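Local coordinates for protein 2-nitropropane dioxygenase (Streptomyces ansochromogenes, PDB 3BW2) that binds flavin mononucleotide in a TIM barrel and probably uses molecular oxygen to oxidise and denitrify alkyl nitronates such as propionate 3-nitronate, at residues G66-M71 / V125-F130; T146-T151 / G165-I170. All blocks are in the same frame, centred on the assembly; numbering follows the deposited sequence.

Contact 1: G66-M71 / V125-F130; sequences GVNVFM and VVSFHF. With FMN (flavin mononucleotide), chain B.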
ATOM      1  N   GLY A  66       6.090 -15.607  21.117  1.00 19.37           N
ATOM      2  CA  GLY A  66       5.731 -14.290  21.594  1.00 18.25           C
ATOM      3  C   GLY A  66       4.313 -14.208  22.118  1.00 18.83           C
ATOM      4  O   GLY A  66       3.482 -15.087  21.866  1.00 18.48           O
ATOM      5  N   VAL A  67       4.052 -13.150  22.875  1.00 16.76           N
ATOM      6  CA  VAL A  67       2.737 -12.883  23.438  1.00 16.13           C
ATOM      7  C   VAL A  67       2.472 -11.408  23.129  1.00 17.04           C
ATOM      8  O   VAL A  67       3.313 -10.551  23.392  1.00 18.23           O
ATOM      9  CB  VAL A  67       2.704 -13.111  24.978  1.00 16.82           C
ATOM     10  CG1 VAL A  67       1.324 -12.761  25.527  1.00 13.15           C
ATOM     11  CG2 VAL A  67       3.040 -14.564  25.301  1.00 12.91           C
ATOM     12  N   ASN A  68       1.308 -11.118  22.562  1.00 18.00           N
ATOM     13  CA  ASN A  68       0.962  -9.749  22.199  1.00 17.78           C
ATOM     14  C   ASN A  68      -0.088  -9.177  23.141  1.00 16.70           C
ATOM     15  O   ASN A  68      -1.039  -9.862  23.508  1.00 16.48           O
ATOM     16  CB  ASN A  68       0.467  -9.733  20.741  1.00 16.75           C
ATOM     17  CG  ASN A  68      -0.124  -8.397  20.326  1.00 15.85           C
ATOM     18  OD1 ASN A  68      -1.328  -8.176  20.451  1.00 15.87           O
ATOM     19  ND2 ASN A  68       0.722  -7.502  19.829  1.00 16.32           N
ATOM     20  N   VAL A  69       0.094  -7.926  23.551  1.00 17.05           N
ATOM     21  CA  VAL A  69      -0.871  -7.294  24.447  1.00 18.14           C
ATOM     22  C   VAL A  69      -1.334  -5.941  23.901  1.00 17.32           C
ATOM     23  O   VAL A  69      -0.586  -5.250  23.205  1.00 16.54           O
ATOM     24  CB  VAL A  69      -0.290  -7.099  25.873  1.00 18.88           C
ATOM     25  CG1 VAL A  69       0.247  -8.419  26.404  1.00 18.82           C
ATOM     26  CG2 VAL A  69       0.786  -6.056  25.858  1.00 22.09           C
ATOM     27  N   PHE A  70      -2.579  -5.582  24.203  1.00 16.60           N
ATOM     28  CA  PHE A  70      -3.137  -4.313  23.746  1.00 17.85           C
ATOM     29  C   PHE A  70      -2.884  -3.219  24.773  1.00 19.19           C
ATOM     30  O   PHE A  70      -2.991  -3.452  25.981  1.00 18.14           O
ATOM     31  CB  PHE A  70      -4.648  -4.422  23.525  1.00 17.86           C
ATOM     32  CG  PHE A  70      -5.050  -5.388  22.446  1.00 19.11           C
ATOM     33  CD1 PHE A  70      -4.135  -5.824  21.492  1.00 20.76           C
ATOM     34  CD2 PHE A  70      -6.374  -5.817  22.348  1.00 20.39           C
ATOM     35  CE1 PHE A  70      -4.532  -6.669  20.455  1.00 21.32           C
ATOM     36  CE2 PHE A  70      -6.780  -6.662  21.315  1.00 20.35           C
ATOM     37  CZ  PHE A  70      -5.857  -7.087  20.366  1.00 19.16           C
ATOM     38  N   MET A  71      -2.548  -2.028  24.289  1.00 18.89           N
ATOM     39  CA  MET A  71      -2.312  -0.892  25.164  1.00 20.39           C
ATOM     40  C   MET A  71      -3.659  -0.384  25.653  1.00 22.02           C
ATOM     41  O   MET A  71      -4.646  -0.406  24.909  1.00 19.37           O
ATOM     42  CB  MET A  71      -1.614   0.244  24.410  1.00 19.11           C
ATOM     43  CG  MET A  71      -0.214  -0.069  23.927  1.00 20.68           C
ATOM     44  SD  MET A  71       0.878  -0.448  25.307  1.00 21.99           S
ATOM     45  CE  MET A  71       0.760   1.057  26.257  1.00 20.35           C
ATOM     46  N   VAL A 125       9.381 -13.301  23.852  1.00 19.18           N
ATOM     47  CA  VAL A 125       9.047 -12.074  23.138  1.00 17.91           C
ATOM     48  C   VAL A 125       7.664 -11.549  23.501  1.00 18.37           C
ATOM     49  O   VAL A 125       6.721 -12.323  23.666  1.00 19.81           O
ATOM     50  CB  VAL A 125       9.069 -12.312  21.604  1.00 17.62           C
ATOM     51  CG1 VAL A 125       8.771 -11.009  20.859  1.00 16.32           C
ATOM     52  CG2 VAL A 125      10.417 -12.890  21.179  1.00 15.52           C
ATOM     53  N   VAL A 126       7.553 -10.231  23.632  1.00 19.06           N
ATOM     54  CA  VAL A 126       6.275  -9.588  23.927  1.00 17.52           C
ATOM     55  C   VAL A 126       6.122  -8.425  22.956  1.00 18.46           C
ATOM     56  O   VAL A 126       7.057  -7.646  22.764  1.00 18.68           O
ATOM     57  CB  VAL A 126       6.215  -9.036  25.373  1.00 17.60           C
ATOM     58  CG1 VAL A 126       4.953  -8.190  25.558  1.00 16.44           C
ATOM     59  CG2 VAL A 126       6.202 -10.184  26.367  1.00 17.39           C
ATOM     60  N   SER A 127       4.958  -8.321  22.323  1.00 18.28           N
ATOM     61  CA  SER A 127       4.714  -7.225  21.392  1.00 19.22           C
ATOM     62  C   SER A 127       3.506  -6.437  21.882  1.00 18.89           C
ATOM     63  O   SER A 127       2.663  -6.966  22.605  1.00 19.88           O
ATOM     64  CB  SER A 127       4.479  -7.746  19.965  1.00 18.33           C
ATOM     65  OG  SER A 127       3.289  -8.510  19.877  1.00 18.00           O
ATOM     66  N   PHE A 128       3.432  -5.170  21.497  1.00 18.89           N
ATOM     67  CA  PHE A 128       2.338  -4.303  21.920  1.00 18.51           C
ATOM     68  C   PHE A 128       1.618  -3.722  20.716  1.00 18.74           C
ATOM     69  O   PHE A 128       2.242  -3.425  19.701  1.00 16.23           O
ATOM     70  CB  PHE A 128       2.885  -3.161  22.784  1.00 16.75           C
ATOM     71  CG  PHE A 128       3.551  -3.622  24.051  1.00 17.85           C
ATOM     72  CD1 PHE A 128       2.838  -3.692  25.240  1.00 20.38           C
ATOM     73  CD2 PHE A 128       4.890  -3.999  24.051  1.00 17.04           C
ATOM     74  CE1 PHE A 128       3.449  -4.134  26.419  1.00 19.83           C
ATOM     75  CE2 PHE A 128       5.509  -4.439  25.218  1.00 19.78           C
ATOM     76  CZ  PHE A 128       4.785  -4.506  26.405  1.00 20.01           C
ATOM     77  N   HIS A 129       0.305  -3.552  20.840  1.00 18.77           N
ATOM     78  CA  HIS A 129      -0.494  -3.000  19.757  1.00 18.75           C
ATOM     79  C   HIS A 129      -1.327  -1.835  20.282  1.00 19.01           C
ATOM     80  O   HIS A 129      -1.682  -1.804  21.463  1.00 19.02           O
ATOM     81  CB  HIS A 129      -1.418  -4.082  19.178  1.00 18.88           C
ATOM     82  CG  HIS A 129      -1.676  -3.933  17.709  1.00 18.68           C
ATOM     83  ND1 HIS A 129      -2.938  -3.733  17.187  1.00 20.30           N
ATOM     84  CD2 HIS A 129      -0.834  -3.970  16.650  1.00 17.53           C
ATOM     85  CE1 HIS A 129      -2.861  -3.654  15.869  1.00 17.14           C
ATOM     86  NE2 HIS A 129      -1.595  -3.795  15.517  1.00 20.28           N
ATOM     87  N   PHE A 130      -1.615  -0.878  19.400  1.00 18.22           N
ATOM     88  CA  PHE A 130      -2.413   0.309  19.719  1.00 18.89           C
ATOM     89  C   PHE A 130      -1.658   1.340  20.556  1.00 20.06           C
ATOM     90  O   PHE A 130      -2.248   2.029  21.391  1.00 21.33           O
ATOM     91  CB  PHE A 130      -3.707  -0.083  20.444  1.00 16.97           C
ATOM     92  CG  PHE A 130      -4.612  -0.986  19.647  1.00 19.15           C
ATOM     93  CD1 PHE A 130      -5.037  -0.624  18.374  1.00 20.28           C
ATOM     94  CD2 PHE A 130      -5.064  -2.187  20.187  1.00 16.53           C
ATOM     95  CE1 PHE A 130      -5.907  -1.446  17.647  1.00 20.21           C
ATOM     96  CE2 PHE A 130      -5.928  -3.012  19.475  1.00 20.54           C
ATOM     97  CZ  PHE A 130      -6.352  -2.640  18.199  1.00 19.70           C
TER
HETATM   98  N1  FMN B 370      -2.076  -7.694  15.641  1.00 17.88           N
HETATM   99  C2  FMN B 370      -1.840  -7.562  17.020  1.00 19.62           C
HETATM  100  O2  FMN B 370      -0.859  -6.941  17.420  1.00 18.13           O
HETATM  101  N3  FMN B 370      -2.701  -8.135  17.942  1.00 18.73           N
HETATM  102  C4  FMN B 370      -3.818  -8.864  17.570  1.00 20.36           C
HETATM  103  O4  FMN B 370      -4.558  -9.365  18.436  1.00 18.98           O
HETATM  104  C4A FMN B 370      -4.069  -9.022  16.179  1.00 20.06           C
HETATM  105  N5  FMN B 370      -5.159  -9.765  15.732  1.00 20.55           N
HETATM  106  C5A FMN B 370      -5.408  -9.960  14.371  1.00 18.64           C
HETATM  107  C6  FMN B 370      -6.519 -10.745  13.967  1.00 18.27           C
HETATM  108  C7  FMN B 370      -6.823 -10.989  12.583  1.00 18.33           C
HETATM  109  C7M FMN B 370      -7.449 -12.381  12.327  1.00 16.34           C
HETATM  110  C8  FMN B 370      -5.894 -10.414  11.639  1.00 17.52           C
HETATM  111  C8M FMN B 370      -5.579 -11.053  10.287  1.00 14.91           C
HETATM  112  C9  FMN B 370      -4.784  -9.599  12.030  1.00 17.29           C
HETATM  113  C9A FMN B 370      -4.532  -9.373  13.404  1.00 18.30           C
HETATM  114  N10 FMN B 370      -3.429  -8.592  13.845  1.00 19.13           N
HETATM  115  C10 FMN B 370      -3.181  -8.423  15.224  1.00 18.69           C
HETATM  116  C1' FMN B 370      -2.587  -7.797  12.845  1.00 15.89           C
HETATM  117  C2' FMN B 370      -1.293  -8.608  12.579  1.00 14.30           C
HETATM  118  O2' FMN B 370      -0.363  -8.335  13.616  1.00 14.05           O
HETATM  119  C3' FMN B 370      -0.594  -8.206  11.234  1.00 14.69           C
HETATM  120  O3' FMN B 370      -0.332  -6.806  11.320  1.00 15.38           O
HETATM  121  C4' FMN B 370      -1.437  -8.467   9.975  1.00 13.56           C
HETATM  122  O4' FMN B 370      -1.978  -9.784  10.078  1.00 13.23           O
HETATM  123  C5' FMN B 370      -0.561  -8.355   8.691  1.00 13.81           C
HETATM  124  O5' FMN B 370      -1.331  -8.602   7.481  1.00 11.87           O
HETATM  125  P   FMN B 370      -1.620 -10.043   6.764  1.00 17.32           P
HETATM  126  O1P FMN B 370      -0.268 -10.465   7.229  1.00 17.59           O
HETATM  127  O2P FMN B 370      -1.845  -9.133   5.570  1.00 15.43           O
HETATM  128  O3P FMN B 370      -2.748 -10.161   7.772  1.00 16.02           O
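N68 and S127 meet side chain to side chain where two parallel strands pass the flavin. N68 CG is anti to the backbone N (chi1 171°), which puts the amide between S127 and FMN. N68 ND2 gives S127 OG a hydrogen bond of 2.8 Å, nearly straight and in the amide plane. N68 OD1 accepts a hydrogen bond from FMN N3 at 2.9 Å. Together the two bonds set which way round the amide lies. S127 is a second-shell residue that positions N68, which binds the flavin.

The backbones pair in parallel register. Five hydrogen bonds run from V67 N - V125 O to M71 N - H129 O.

The aromatic contacts lie at the C-terminal ends. The edge of F130 points at the face of F70 in a T-shaped pair, with planes at 71°. The rim of the F70 ring faces the pyrimidine end of the flavin, CZ lying 3.3 Å from FMN O4. The H129 ring lays one face against FMN O2. On the other side of the sheet, SD of M71 reaches F128 obliquely, a Met-aromatic contact.

Strand 38-41 flanks 66-71, and strand 147-152 flanks 125-129. Helix 111-120 packs on V69, M71 and F128 outside the barrel.

Contact 2: T146-T151 / G165-I170; sequences TLTLVT and GADAVI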
ATOM      1  N   THR A 146      13.199 -10.474  28.293  1.00 20.34           N
ATOM      2  CA  THR A 146      12.209 -10.532  27.217  1.00 21.20           C
ATOM      3  C   THR A 146      12.498  -9.484  26.143  1.00 21.78           C
ATOM      4  O   THR A 146      12.815  -8.338  26.461  1.00 21.04           O
ATOM      5  CB  THR A 146      10.780 -10.269  27.755  1.00 20.77           C
ATOM      6  OG1 THR A 146      10.429 -11.270  28.716  1.00 18.92           O
ATOM      7  CG2 THR A 146       9.766 -10.275  26.611  1.00 20.33           C
ATOM      8  N   LEU A 147      12.392  -9.874  24.876  1.00 22.23           N
ATOM      9  CA  LEU A 147      12.605  -8.929  23.781  1.00 23.11           C
ATOM     10  C   LEU A 147      11.267  -8.235  23.543  1.00 21.43           C
ATOM     11  O   LEU A 147      10.210  -8.864  23.628  1.00 22.59           O
ATOM     12  CB  LEU A 147      13.064  -9.657  22.513  1.00 25.65           C
ATOM     13  CG  LEU A 147      14.445 -10.315  22.624  1.00 29.21           C
ATOM     14  CD1 LEU A 147      14.786 -11.025  21.321  1.00 29.30           C
ATOM     15  CD2 LEU A 147      15.495  -9.258  22.947  1.00 28.73           C
ATOM     16  N   THR A 148      11.310  -6.941  23.250  1.00 21.42           N
ATOM     17  CA  THR A 148      10.086  -6.181  23.053  1.00 20.26           C
ATOM     18  C   THR A 148       9.898  -5.639  21.642  1.00 21.31           C
ATOM     19  O   THR A 148      10.823  -5.089  21.041  1.00 20.73           O
ATOM     20  CB  THR A 148      10.016  -5.003  24.045  1.00 19.08           C
ATOM     21  OG1 THR A 148      11.175  -4.176  23.889  1.00 16.72           O
ATOM     22  CG2 THR A 148       9.961  -5.517  25.477  1.00 19.56           C
ATOM     23  N   LEU A 149       8.683  -5.808  21.127  1.00 19.93           N
ATOM     24  CA  LEU A 149       8.316  -5.333  19.798  1.00 19.60           C
ATOM     25  C   LEU A 149       7.087  -4.440  19.910  1.00 18.08           C
ATOM     26  O   LEU A 149       6.238  -4.653  20.774  1.00 16.71           O
ATOM     27  CB  LEU A 149       7.990  -6.507  18.875  1.00 21.21           C
ATOM     28  CG  LEU A 149       9.129  -7.317  18.253  1.00 23.48           C
ATOM     29  CD1 LEU A 149      10.062  -7.855  19.313  1.00 22.99           C
ATOM     30  CD2 LEU A 149       8.522  -8.452  17.452  1.00 24.77           C
ATOM     31  N   VAL A 150       7.002  -3.439  19.036  1.00 17.33           N
ATOM     32  CA  VAL A 150       5.872  -2.518  19.015  1.00 14.98           C
ATOM     33  C   VAL A 150       5.528  -2.151  17.575  1.00 16.28           C
ATOM     34  O   VAL A 150       6.416  -1.884  16.763  1.00 16.66           O
ATOM     35  CB  VAL A 150       6.181  -1.209  19.778  1.00 15.64           C
ATOM     36  CG1 VAL A 150       4.961  -0.297  19.750  1.00 16.31           C
ATOM     37  CG2 VAL A 150       6.585  -1.514  21.220  1.00 16.27           C
ATOM     38  N   THR A 151       4.239  -2.132  17.251  1.00 16.25           N
ATOM     39  CA  THR A 151       3.817  -1.774  15.899  1.00 16.77           C
ATOM     40  C   THR A 151       3.805  -0.259  15.676  1.00 17.23           C
ATOM     41  O   THR A 151       3.472   0.516  16.578  1.00 18.02           O
ATOM     42  CB  THR A 151       2.398  -2.315  15.589  1.00 16.37           C
ATOM     43  OG1 THR A 151       2.450  -3.739  15.449  1.00 17.57           O
ATOM     44  CG2 THR A 151       1.848  -1.695  14.295  1.00 15.18           C
ATOM     45  N   GLY A 165      12.755   2.657  23.819  1.00 21.41           N
ATOM     46  CA  GLY A 165      13.737   1.635  24.141  1.00 20.62           C
ATOM     47  C   GLY A 165      13.404   0.232  23.662  1.00 19.15           C
ATOM     48  O   GLY A 165      14.109  -0.717  24.002  1.00 19.30           O
ATOM     49  N   ALA A 166      12.340   0.087  22.875  1.00 17.52           N
ATOM     50  CA  ALA A 166      11.938  -1.225  22.360  1.00 18.45           C
ATOM     51  C   ALA A 166      13.051  -1.862  21.528  1.00 18.82           C
ATOM     52  O   ALA A 166      13.855  -1.154  20.929  1.00 19.68           O
ATOM     53  CB  ALA A 166      10.675  -1.087  21.518  1.00 19.02           C
ATOM     54  N   ASP A 167      13.087  -3.194  21.483  1.00 18.01           N
ATOM     55  CA  ASP A 167      14.118  -3.911  20.727  1.00 18.66           C
ATOM     56  C   ASP A 167      13.909  -3.883  19.213  1.00 18.86           C
ATOM     57  O   ASP A 167      14.866  -3.938  18.448  1.00 18.71           O
ATOM     58  CB  ASP A 167      14.195  -5.367  21.187  1.00 17.06           C
ATOM     59  CG  ASP A 167      14.663  -5.499  22.622  1.00 19.27           C
ATOM     60  OD1 ASP A 167      15.854  -5.236  22.881  1.00 20.46           O
ATOM     61  OD2 ASP A 167      13.840  -5.850  23.491  1.00 16.93           O
ATOM     62  N   ALA A 168      12.658  -3.809  18.780  1.00 18.12           N
ATOM     63  CA  ALA A 168      12.368  -3.795  17.353  1.00 17.80           C
ATOM     64  C   ALA A 168      10.998  -3.202  17.113  1.00 18.85           C
ATOM     65  O   ALA A 168      10.143  -3.208  17.996  1.00 16.46           O
ATOM     66  CB  ALA A 168      12.420  -5.207  16.791  1.00 16.10           C
ATOM     67  N   VAL A 169      10.800  -2.681  15.910  1.00 18.77           N
ATOM     68  CA  VAL A 169       9.528  -2.088  15.553  1.00 17.89           C
ATOM     69  C   VAL A 169       8.894  -2.915  14.447  1.00 18.65           C
ATOM     70  O   VAL A 169       9.585  -3.408  13.550  1.00 19.92           O
ATOM     71  CB  VAL A 169       9.710  -0.628  15.060  1.00 17.75           C
ATOM     72  CG1 VAL A 169      10.697  -0.584  13.898  1.00 16.94           C
ATOM     73  CG2 VAL A 169       8.360  -0.042  14.639  1.00 14.45           C
ATOM     74  N   ILE A 170       7.582  -3.091  14.529  1.00 19.54           N
ATOM     75  CA  ILE A 170       6.856  -3.825  13.503  1.00 17.05           C
ATOM     76  C   ILE A 170       6.253  -2.782  12.570  1.00 17.49           C
ATOM     77  O   ILE A 170       5.340  -2.059  12.955  1.00 16.43           O
ATOM     78  CB  ILE A 170       5.708  -4.654  14.099  1.00 17.07           C
ATOM     79  CG1 ILE A 170       6.261  -5.667  15.112  1.00 18.13           C
ATOM     80  CG2 ILE A 170       4.953  -5.364  12.980  1.00 17.22           C
ATOM     81  CD1 ILE A 170       5.189  -6.328  15.967  1.00 14.82           C
TER
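D167 and T148 cross at about a right angle, and the carboxylate reaches across to strand 147-152. OD2 of D167 takes two hydrogen bonds from the same residue. T148 N meets the anti lone pair of D167 OD2 at 2.8 Å, with a nearly straight N-H (163°). T148 OG1 comes from above the carboxylate plane, at 3.2 Å from OD2. The hydroxyl can do so because chi1 of 57° puts OG1 between the backbone N and the carbonyl carbon. The other oxygen, OD1, forms a salt bridge with R142, so both ends of the carboxylate are held. L147 also crosses D167 at about a right angle, and its CD2 lies 3.8 Å from OD2.

Farther along, I170 crosses T151 obliquely. CB of I170 is 3.6 Å from T151 OG1, while CD1 reaches back to CB of L149 at 4.0 Å. CG of L149 also rests on CB of A168, on the same face of the sheet. On the other face, CG2 of V150 touches CB of A166. The backbone bond I170 N to V150 O is short, at 2.8 Å, and the one from V150 N to A168 O is weak.

The two strands belong to a right-handed beta-alpha-beta unit of the TIM barrel. Helix 155-163 connects them and packs on V150, A166 and V169. Helix 135-143 lies against T148, and strand 125-129 pairs with 147-152 along its other edge.

From the N terminus, 66-71 comes first, and contact 1 closes when the chain returns at 125-130. The 53 residues between hold helices 81-88, 90-95 and 111-120 but no strand. The chain then passes helix 135-143 to 146-151. Contact 2 closes a much shorter loop, with helix 155-163 between its segments. The two loops follow in series and neither nest nor cross. The inner strands of the two contacts are neighbours: F128 N and L149 O lie 2.9 Å apart, probably hydrogen-bonded. Together the contacts tie four successive barrel strands, 65-70, 125-129, 147-152 and 168-172. H129 CD2 and T151 OG1 pack together near the flavin.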